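Side-chain contact in ATPase associated with various cellular activities, AAA_5 (Staphylothermus marinus, PDB 6N0S), which probably binds and hydrolyses ATP as an McrB-type restriction ATPase, and is represented here by its N-terminal, EVE-like domain with PUA-like structural homology: residues D25-T30 / I57-G62. Residues are numbered along the deposited sequence; the frame is centred on the assembly and turned at random.
Sequences DHIGLT and IIHYIG
Ile27 meets the strand with both arms of its side chain: CG2 packs against His59, and CD1 abuts Ile61. The setting is the interior of the EVE-like domain, which resembles PUA-like RNA-binding proteins; here the loop that follows strand 12-17 folds over strand 54-61 of the mixed five-stranded sheet. At His59 the Ile27 methyl CG2 sits 3.5 Å from ND1 and equally near CB, reaching the base of the imidazole obliquely. Ile27 has CG2 anti to its amide nitrogen (CG1 at chi1 -69°), which sends this methyl to the histidine while the longer arm continues to Ile61. There CD1 of Ile27 and CD1 of Ile61 come together at 3.3 Å, tighter than an ordinary carbon contact, as the side chains cross at a slant.

Gly28 continues the cover over the imidazole. Gly28 N lies 3.7 Å above the plane of the His59 ring, offset toward its rim, and Gly28 CA is 3.7 Å from His59 NE2. A phi of 107° suits glycine, since a CB would jam against the carbonyl O of Ile27. Ile57 CG2 lies over the opposite face, also toward the rim.

Further out, Glu15 OE1 is hydrogen-bonded to His59 ND1 and Ser77 OG to His59 NE2, satisfying both nitrogens of this buried ring and fixing its rotation. A leucine in place of His59 would probably leave Glu15 and Ser77 without their shared buried partner. Behind the contact, Ile27 also rests on Glu15 and Asn17, while His26-Leu29 forms a type II beta turn, with Gly28 at the third position where glycine is favoured, closed by Leu29 N bonding to His26 O at 3.3 Å.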
loop_
_atom_site.group_PDB
_atom_site.type_symbol
_atom_site.label_atom_id
_atom_site.label_comp_id
_atom_site.label_asym_id
_atom_site.label_seq_id
_atom_site.Cartn_x
_atom_site.Cartn_y
_atom_site.Cartn_z
ATOM N N ASP A 25 6.260 -9.519 5.630
ATOM C CA ASP A 25 6.790 -8.813 6.791
ATOM C C ASP A 25 6.996 -7.326 6.517
ATOM O O ASP A 25 7.010 -6.521 7.455
ATOM C CB ASP A 25 8.127 -9.441 7.223
ATOM C CG ASP A 25 7.973 -10.853 7.790
ATOM O OD1 ASP A 25 6.828 -11.326 7.941
ATOM O OD2 ASP A 25 9.007 -11.480 8.118
ATOM N N HIS A 26 7.175 -6.939 5.266
ATOM C CA HIS A 26 7.351 -5.528 4.948
ATOM C C HIS A 26 6.033 -4.753 4.905
ATOM O O HIS A 26 6.057 -3.523 4.764
ATOM C CB HIS A 26 8.004 -5.403 3.603
ATOM C CG HIS A 26 7.151 -5.945 2.509
ATOM N ND1 HIS A 26 6.768 -7.271 2.454
ATOM C CD2 HIS A 26 6.552 -5.329 1.464
ATOM C CE1 HIS A 26 5.986 -7.452 1.402
ATOM N NE2 HIS A 26 5.848 -6.292 0.783
ATOM N N ILE A 27 4.907 -5.439 4.963
ATOM C CA ILE A 27 3.616 -4.788 4.762
ATOM C C ILE A 27 3.275 -4.014 6.017
ATOM O O ILE A 27 3.351 -4.552 7.127
ATOM C CB ILE A 27 2.524 -5.804 4.412
ATOM C CG1 ILE A 27 2.812 -6.367 3.018
ATOM C CG2 ILE A 27 1.109 -5.092 4.355
ATOM C CD1 ILE A 27 1.890 -7.474 2.577
ATOM N N GLY A 28 2.949 -2.733 5.848
ATOM C CA GLY A 28 2.716 -1.862 6.970
ATOM C C GLY A 28 3.818 -0.863 7.211
ATOM O O GLY A 28 3.640 0.034 8.042
ATOM N N LEU A 29 4.925 -0.948 6.474
ATOM C CA LEU A 29 6.037 -0.023 6.616
ATOM C C LEU A 29 6.050 1.104 5.598
ATOM O O LEU A 29 6.483 2.223 5.920
ATOM C CB LEU A 29 7.355 -0.796 6.505
ATOM C CG LEU A 29 7.561 -1.883 7.535
ATOM C CD1 LEU A 29 8.914 -2.548 7.253
ATOM C CD2 LEU A 29 7.494 -1.326 8.944
ATOM N N THR A 30 5.661 0.832 4.356
ATOM C CA THR A 30 5.657 1.874 3.340
ATOM C C THR A 30 4.558 1.601 2.340
ATOM O O THR A 30 3.969 0.519 2.302
ATOM C CB THR A 30 6.980 1.988 2.565
ATOM O OG1 THR A 30 7.140 0.835 1.726
ATOM C CG2 THR A 30 8.165 2.116 3.496
ATOM N N ILE A 57 -4.779 3.259 6.705
ATOM C CA ILE A 57 -4.511 2.343 5.602
ATOM C C ILE A 57 -4.806 0.930 6.060
ATOM O O ILE A 57 -4.221 0.442 7.040
ATOM C CB ILE A 57 -3.057 2.457 5.121
ATOM C CG1 ILE A 57 -2.683 3.909 4.847
ATOM C CG2 ILE A 57 -2.816 1.562 3.892
ATOM C CD1 ILE A 57 -3.431 4.587 3.778
ATOM N N ILE A 58 -5.703 0.271 5.378
ATOM C CA ILE A 58 -5.906 -1.160 5.563
ATOM C C ILE A 58 -5.145 -1.911 4.480
ATOM O O ILE A 58 -5.178 -1.538 3.304
ATOM C CB ILE A 58 -7.397 -1.502 5.538
ATOM C CG1 ILE A 58 -8.105 -0.844 6.733
ATOM C CG2 ILE A 58 -7.566 -2.983 5.569
ATOM C CD1 ILE A 58 -9.611 -1.146 6.729
ATOM N N HIS A 59 -4.467 -2.983 4.873
ATOM C CA HIS A 59 -3.575 -3.741 3.995
ATOM C C HIS A 59 -4.261 -5.033 3.559
ATOM O O HIS A 59 -4.667 -5.853 4.398
ATOM C CB HIS A 59 -2.240 -4.023 4.697
ATOM C CG HIS A 59 -1.493 -2.768 5.047
ATOM N ND1 HIS A 59 -0.679 -2.117 4.148
ATOM C CD2 HIS A 59 -1.488 -2.013 6.174
ATOM C CE1 HIS A 59 -0.186 -1.024 4.712
ATOM N NE2 HIS A 59 -0.676 -0.932 5.937
ATOM N N TYR A 60 -4.404 -5.193 2.252
ATOM C CA TYR A 60 -5.081 -6.331 1.644
ATOM C C TYR A 60 -4.079 -7.169 0.857
ATOM O O TYR A 60 -3.180 -6.631 0.193
ATOM C CB TYR A 60 -6.201 -5.823 0.703
ATOM C CG TYR A 60 -6.843 -6.886 -0.156
ATOM C CD1 TYR A 60 -7.861 -7.683 0.338
ATOM C CD2 TYR A 60 -6.444 -7.079 -1.462
ATOM C CE1 TYR A 60 -8.465 -8.638 -0.443
ATOM C CE2 TYR A 60 -7.043 -8.032 -2.254
ATOM C CZ TYR A 60 -8.041 -8.821 -1.732
ATOM O OH TYR A 60 -8.627 -9.784 -2.509
ATOM N N ILE A 61 -4.296 -8.477 0.871
ATOM C CA ILE A 61 -3.431 -9.451 0.240
ATOM C C ILE A 61 -4.267 -10.184 -0.794
ATOM O O ILE A 61 -5.294 -10.770 -0.448
ATOM C CB ILE A 61 -2.878 -10.438 1.288
ATOM C CG1 ILE A 61 -2.250 -9.687 2.461
ATOM C CG2 ILE A 61 -1.904 -11.346 0.687
ATOM C CD1 ILE A 61 -1.026 -8.874 2.140
ATOM N N GLY A 62 -3.840 -10.155 -2.057
ATOM C CA GLY A 62 -4.506 -10.949 -3.082
ATOM C C GLY A 62 -4.160 -12.440 -2.975
ATOM O O GLY A 62 -3.219 -12.850 -2.302
#